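Local coordinates for 2-c-methyl-d-erythritol 2,4-cyclodiphosphate synthase (Plasmodium falciparum, PDB 4C81), which probably catalyses the zinc-dependent cyclisation that forms 2-C-methyl-D-erythritol 2,4-cyclodiphosphate with release of CMP, a step of isoprenoid precursor synthesis, at residues Gly7-Val21 against Lys168-Pro181. The protein carries 1 engineered substitution. Residues are numbered along the deposited sequence; the frame is centred on the assembly and turned at random. Where two conformers were deposited one is given.
With ZN (zinc ion), chain B; ZN (zinc ion), chain C.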
loop_
_atom_site.group_PDB
_atom_site.type_symbol
_atom_site.label_atom_id
_atom_site.label_comp_id
_atom_site.label_asym_id
_atom_site.label_seq_id
_atom_site.Cartn_x
_atom_site.Cartn_y
_atom_site.Cartn_z
ATOM N N GLY A 7 -18.895 -0.449 -10.730
ATOM C CA GLY A 7 -17.787 -1.041 -11.477
ATOM C C GLY A 7 -16.772 -1.697 -10.562
ATOM O O GLY A 7 -17.004 -1.827 -9.357
ATOM N N ILE A 8 -15.644 -2.105 -11.137
ATOM C CA ILE A 8 -14.577 -2.740 -10.368
ATOM C C ILE A 8 -14.099 -1.797 -9.259
ATOM O O ILE A 8 -13.969 -0.590 -9.472
ATOM C CB ILE A 8 -13.400 -3.179 -11.282
ATOM C CG1 ILE A 8 -12.391 -4.025 -10.499
ATOM C CG2 ILE A 8 -12.718 -1.971 -11.917
ATOM C CD1 ILE A 8 -11.336 -4.667 -11.374
ATOM N N ARG A 9 -13.858 -2.361 -8.076
ATOM C CA ARG A 9 -13.463 -1.584 -6.897
ATOM C C ARG A 9 -12.169 -2.111 -6.289
ATOM O O ARG A 9 -11.976 -3.322 -6.170
ATOM C CB ARG A 9 -14.570 -1.612 -5.843
ATOM C CG ARG A 9 -15.725 -0.664 -6.147
ATOM C CD ARG A 9 -16.923 -0.919 -5.252
ATOM N NE ARG A 9 -17.984 0.065 -5.478
ATOM C CZ ARG A 9 -18.051 1.273 -4.915
ATOM N NH1 ARG A 9 -17.118 1.695 -4.060
ATOM N NH2 ARG A 9 -19.070 2.075 -5.206
ATOM N N ILE A 10 -11.298 -1.175 -5.917
ATOM C CA ILE A 10 -10.048 -1.463 -5.214
ATOM C C ILE A 10 -10.203 -1.127 -3.735
ATOM O O ILE A 10 -10.834 -0.131 -3.367
ATOM C CB ILE A 10 -8.858 -0.648 -5.811
ATOM C CG1 ILE A 10 -7.522 -1.064 -5.179
ATOM C CG2 ILE A 10 -9.072 0.846 -5.625
ATOM C CD1 ILE A 10 -6.319 -0.486 -5.890
ATOM N N GLY A 11 -9.614 -1.969 -2.889
ATOM C CA GLY A 11 -9.558 -1.715 -1.463
ATOM C C GLY A 11 -8.189 -2.024 -0.893
ATOM O O GLY A 11 -7.513 -2.947 -1.344
ATOM N N GLN A 12 -7.779 -1.229 0.091
ATOM C CA GLN A 12 -6.571 -1.495 0.858
ATOM C C GLN A 12 -6.884 -1.379 2.339
ATOM O O GLN A 12 -7.407 -0.367 2.787
ATOM C CB GLN A 12 -5.463 -0.513 0.507
ATOM C CG GLN A 12 -4.155 -0.819 1.216
ATOM C CD GLN A 12 -3.088 0.186 0.914
ATOM O OE1 GLN A 12 -3.148 1.325 1.376
ATOM N NE2 GLN A 12 -2.093 -0.224 0.133
ATOM N N GLY A 13 -6.555 -2.424 3.087
ATOM C CA GLY A 13 -6.714 -2.433 4.526
ATOM C C GLY A 13 -5.349 -2.406 5.175
ATOM O O GLY A 13 -4.388 -2.951 4.637
ATOM N N TYR A 14 -5.263 -1.711 6.302
ATOM C CA TYR A 14 -4.046 -1.660 7.092
ATOM C C TYR A 14 -4.385 -1.983 8.539
ATOM O O TYR A 14 -5.445 -1.606 9.040
ATOM C CB TYR A 14 -3.418 -0.274 7.002
ATOM C CG TYR A 14 -2.342 -0.036 8.036
ATOM C CD1 TYR A 14 -1.061 -0.521 7.849
ATOM C CD2 TYR A 14 -2.621 0.675 9.200
ATOM C CE1 TYR A 14 -0.068 -0.308 8.796
ATOM C CE2 TYR A 14 -1.638 0.902 10.149
ATOM C CZ TYR A 14 -0.366 0.405 9.941
ATOM O OH TYR A 14 0.604 0.622 10.885
ATOM N N ASP A 15 -3.489 -2.697 9.210
ATOM C CA ASP A 15 -3.613 -2.891 10.644
ATOM C C ASP A 15 -2.243 -3.079 11.276
ATOM O O ASP A 15 -1.280 -3.482 10.607
ATOM C CB ASP A 15 -4.515 -4.086 10.955
ATOM C CG ASP A 15 -4.999 -4.102 12.398
ATOM O OD1 ASP A 15 -4.979 -3.044 13.075
ATOM O OD2 ASP A 15 -5.399 -5.190 12.857
ATOM N N ILE A 16 -2.171 -2.756 12.564
ATOM C CA ILE A 16 -0.966 -2.911 13.368
ATOM C C ILE A 16 -1.384 -3.292 14.784
ATOM O O ILE A 16 -2.362 -2.751 15.315
ATOM C CB ILE A 16 -0.112 -1.603 13.383
ATOM C CG1 ILE A 16 1.115 -1.755 14.295
ATOM C CG2 ILE A 16 -0.957 -0.399 13.807
ATOM C CD1 ILE A 16 2.109 -0.604 14.198
ATOM N N HIS A 17 -0.664 -4.240 15.386
ATOM C CA HIS A 17 -0.848 -4.556 16.798
ATOM C C HIS A 17 0.483 -4.742 17.502
ATOM O O HIS A 17 1.462 -5.185 16.896
ATOM C CB HIS A 17 -1.742 -5.787 16.978
ATOM C CG HIS A 17 -3.191 -5.506 16.725
ATOM N ND1 HIS A 17 -3.955 -4.732 17.571
ATOM C CD2 HIS A 17 -4.004 -5.865 15.704
ATOM C CE1 HIS A 17 -5.183 -4.641 17.089
ATOM N NE2 HIS A 17 -5.239 -5.319 15.958
ATOM N N LYS A 18 0.498 -4.372 18.782
ATOM C CA LYS A 18 1.657 -4.548 19.647
ATOM C C LYS A 18 1.788 -6.016 20.018
ATOM O O LYS A 18 0.787 -6.688 20.296
ATOM C CB LYS A 18 1.512 -3.712 20.923
ATOM C CG LYS A 18 1.462 -2.208 20.692
ATOM C CD LYS A 18 1.145 -1.440 21.979
ATOM C CE LYS A 18 2.257 -1.541 23.018
ATOM N NZ LYS A 18 3.569 -1.050 22.506
ATOM N N ILE A 19 3.022 -6.509 20.015
ATOM C CA ILE A 19 3.294 -7.894 20.373
ATOM C C ILE A 19 4.443 -8.011 21.367
ATOM O O ILE A 19 5.239 -7.079 21.543
ATOM C CB ILE A 19 3.633 -8.755 19.131
ATOM C CG1 ILE A 19 4.850 -8.195 18.378
ATOM C CG2 ILE A 19 2.430 -8.852 18.207
ATOM C CD1 ILE A 19 5.577 -9.230 17.556
ATOM N N LYS A 20 4.511 -9.176 22.006
ATOM C CA LYS A 20 5.622 -9.550 22.871
ATOM C C LYS A 20 6.018 -10.982 22.523
ATOM O O LYS A 20 5.224 -11.911 22.694
ATOM C CB LYS A 20 5.213 -9.440 24.341
ATOM C CG LYS A 20 6.296 -9.844 25.331
ATOM C CD LYS A 20 5.970 -9.374 26.742
ATOM C CE LYS A 20 6.261 -7.891 26.926
ATOM N NZ LYS A 20 5.964 -7.430 28.305
ATOM N N VAL A 21 7.229 -11.151 21.999
ATOM C CA VAL A 21 7.725 -12.473 21.631
ATOM C C VAL A 21 8.181 -13.191 22.895
ATOM O O VAL A 21 8.900 -12.615 23.713
ATOM C CB VAL A 21 8.888 -12.389 20.621
ATOM C CG1 VAL A 21 9.427 -13.778 20.311
ATOM C CG2 VAL A 21 8.429 -11.694 19.335
ATOM N N LYS A 168 10.590 -6.007 17.162
ATOM C CA LYS A 168 9.535 -6.920 17.619
ATOM C C LYS A 168 8.552 -6.305 18.620
ATOM O O LYS A 168 7.997 -7.007 19.470
ATOM C CB LYS A 168 10.147 -8.217 18.178
ATOM C CG LYS A 168 11.057 -8.938 17.190
ATOM C CD LYS A 168 11.642 -10.221 17.771
ATOM C CE LYS A 168 12.751 -9.932 18.773
ATOM N NZ LYS A 168 13.423 -11.177 19.235
ATOM N N LYS A 169 8.324 -5.001 18.501
ATOM C CA LYS A 169 7.361 -4.296 19.339
ATOM C C LYS A 169 5.965 -4.341 18.719
ATOM O O LYS A 169 4.970 -4.151 19.416
ATOM C CB LYS A 169 7.789 -2.842 19.555
ATOM C CG LYS A 169 9.090 -2.687 20.340
ATOM C CD LYS A 169 9.519 -1.228 20.455
ATOM C CE LYS A 169 8.662 -0.459 21.449
ATOM N NZ LYS A 169 9.150 0.934 21.647
ATOM N N ALA A 170 5.901 -4.587 17.410
ATOM C CA ALA A 170 4.629 -4.636 16.698
ATOM C C ALA A 170 4.740 -5.455 15.417
ATOM O O ALA A 170 5.840 -5.768 14.959
ATOM C CB ALA A 170 4.151 -3.221 16.381
ATOM N N ILE A 171 3.584 -5.798 14.856
ATOM C CA ILE A 171 3.484 -6.409 13.527
ATOM C C ILE A 171 2.401 -5.677 12.739
ATOM O O ILE A 171 1.449 -5.151 13.323
ATOM C CB ILE A 171 3.155 -7.919 13.596
ATOM C CG1 ILE A 171 1.888 -8.183 14.425
ATOM C CG2 ILE A 171 4.341 -8.692 14.184
ATOM C CD1 ILE A 171 1.423 -9.626 14.397
ATOM N N GLU A 172 2.541 -5.634 11.421
ATOM C CA GLU A 172 1.554 -4.926 10.606
ATOM C C GLU A 172 1.220 -5.658 9.319
ATOM O O GLU A 172 1.940 -6.565 8.885
ATOM C CB GLU A 172 1.957 -3.461 10.362
ATOM C CG GLU A 172 3.167 -3.205 9.486
ATOM C CD GLU A 172 3.489 -1.708 9.367
ATOM O OE1 GLU A 172 3.111 -0.934 10.276
ATOM O OE2 GLU A 172 4.121 -1.314 8.363
ATOM N N CYS A 173 0.077 -5.293 8.748
ATOM C CA CYS A 173 -0.460 -5.970 7.572
ATOM C C CYS A 173 -1.061 -4.948 6.620
ATOM O O CYS A 173 -1.753 -4.024 7.057
ATOM C CB CYS A 173 -1.544 -6.982 7.982
ATOM S SG CYS A 173 -2.081 -8.055 6.630
ATOM N N PHE A 174 -0.778 -5.118 5.329
ATOM C CA PHE A 174 -1.482 -4.433 4.251
ATOM C C PHE A 174 -2.226 -5.473 3.435
ATOM O O PHE A 174 -1.621 -6.405 2.923
ATOM C CB PHE A 174 -0.501 -3.694 3.339
ATOM C CG PHE A 174 0.125 -2.497 3.973
ATOM C CD1 PHE A 174 1.222 -2.638 4.809
ATOM C CD2 PHE A 174 -0.385 -1.226 3.747
ATOM C CE1 PHE A 174 1.810 -1.527 5.408
ATOM C CE2 PHE A 174 0.201 -0.114 4.339
ATOM C CZ PHE A 174 1.293 -0.266 5.171
ATOM N N ALA A 175 -3.539 -5.319 3.322
ATOM C CA ALA A 175 -4.359 -6.225 2.528
ATOM C C ALA A 175 -4.898 -5.452 1.333
ATOM O O ALA A 175 -5.480 -4.393 1.505
ATOM C CB ALA A 175 -5.505 -6.774 3.364
ATOM N N ASN A 176 -4.692 -5.991 0.134
ATOM C CA ASN A 176 -5.113 -5.353 -1.104
ATOM C C ASN A 176 -6.085 -6.259 -1.827
ATOM O O ASN A 176 -5.810 -7.444 -2.015
ATOM C CB ASN A 176 -3.908 -5.089 -2.000
ATOM C CG ASN A 176 -2.843 -4.283 -1.306
ATOM O OD1 ASN A 176 -2.821 -3.057 -1.405
ATOM N ND2 ASN A 176 -1.966 -4.962 -0.570
ATOM N N ILE A 177 -7.215 -5.699 -2.243
ATOM C CA ILE A 177 -8.298 -6.502 -2.805
ATOM C C ILE A 177 -8.953 -5.823 -4.003
ATOM O O ILE A 177 -8.956 -4.594 -4.110
ATOM C CB ILE A 177 -9.349 -6.794 -1.711
ATOM C CG1 ILE A 177 -10.222 -7.988 -2.098
ATOM C CG2 ILE A 177 -10.179 -5.551 -1.387
ATOM C CD1 ILE A 177 -11.033 -8.514 -0.948
ATOM N N LEU A 178 -9.478 -6.641 -4.915
ATOM C CA LEU A 178 -10.350 -6.164 -5.980
ATOM C C LEU A 178 -11.710 -6.808 -5.787
ATOM O O LEU A 178 -11.801 -8.009 -5.522
ATOM C CB LEU A 178 -9.811 -6.557 -7.352
ATOM C CG LEU A 178 -8.577 -5.813 -7.844
ATOM C CD1 LEU A 178 -8.104 -6.442 -9.147
ATOM C CD2 LEU A 178 -8.834 -4.318 -8.026
ATOM N N LEU A 179 -12.758 -6.001 -5.897
ATOM C CA LEU A 179 -14.119 -6.506 -5.957
ATOM C C LEU A 179 -14.655 -6.339 -7.375
ATOM O O LEU A 179 -14.566 -5.259 -7.959
ATOM C CB LEU A 179 -15.015 -5.764 -4.973
ATOM C CG LEU A 179 -14.554 -5.766 -3.512
ATOM C CD1 LEU A 179 -15.526 -4.986 -2.661
ATOM C CD2 LEU A 179 -14.377 -7.182 -2.962
ATOM N N ILE A 180 -15.217 -7.420 -7.912
ATOM C CA ILE A 180 -15.712 -7.463 -9.285
ATOM C C ILE A 180 -17.238 -7.530 -9.282
ATOM O O ILE A 180 -17.811 -8.378 -8.599
ATOM C CB ILE A 180 -15.178 -8.714 -10.025
ATOM C CG1 ILE A 180 -13.664 -8.870 -9.830
ATOM C CG2 ILE A 180 -15.518 -8.645 -11.507
ATOM C CD1 ILE A 180 -12.848 -7.669 -10.284
ATOM N N PRO A 181 -17.905 -6.642 -10.045
ATOM C CA PRO A 181 -19.368 -6.712 -10.065
ATOM C C PRO A 181 -19.877 -8.039 -10.622
ATOM O O PRO A 181 -19.267 -8.603 -11.533
ATOM C CB PRO A 181 -19.770 -5.549 -10.984
ATOM C CG PRO A 181 -18.577 -5.254 -11.795
ATOM C CD PRO A 181 -17.390 -5.597 -10.947
HETATM ZN ZN ZN B . -6.620 -5.134 14.459
HETATM ZN ZN ZN C . 4.073 1.119 10.891
HETATM O O HOH W 1 -7.804 -3.756 14.337
HETATM O O HOH W 2 5.029 -3.324 21.961
HETATM O O HOH W 3 8.826 -8.811 21.380
#
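Glu172 OE1 is gripped twice: Tyr14 OH donates a hydrogen bond to it at 3.0 Å, arriving 44° out of the carboxylate plane, and the same oxygen binds a zinc ion at 2.4 Å, a metal also held by His159 of a neighbouring subunit. With CG anti to the backbone N (chi1 167°), the Tyr14 ring reaches along its own strand toward Glu172, presenting its edge to the carboxylate. Its CD1 meanwhile lies over one face of the Phe174 ring, 3.6 Å from CZ, the planes inclined at 53°. Farther along this face, Gln12 NE2 gives Asn176 OD1 a weak hydrogen bond, whereas Gln12 OE1 accepts a hydrogen bond from Asn176 of another subunit.

Beneath these groups, strands 9-21 and 170-181 run antiparallel as central neighbours in the sheet, paired by reciprocal backbone bonds from Arg9-Leu179 to His17-Ile171; Gly13 N to Ala175 O is the shortest at 2.7 Å. On the opposite face Asp15 OD2 and His17 NE2 both bind one other zinc ion, 2.0 Å away, with His67 and a water also coordinating, while Asp15 OD1 forms a salt bridge with Lys157 of a neighbouring subunit. One strand pair thus serves two zincs on opposite faces, one in the CDP pocket, the other bridging subunits.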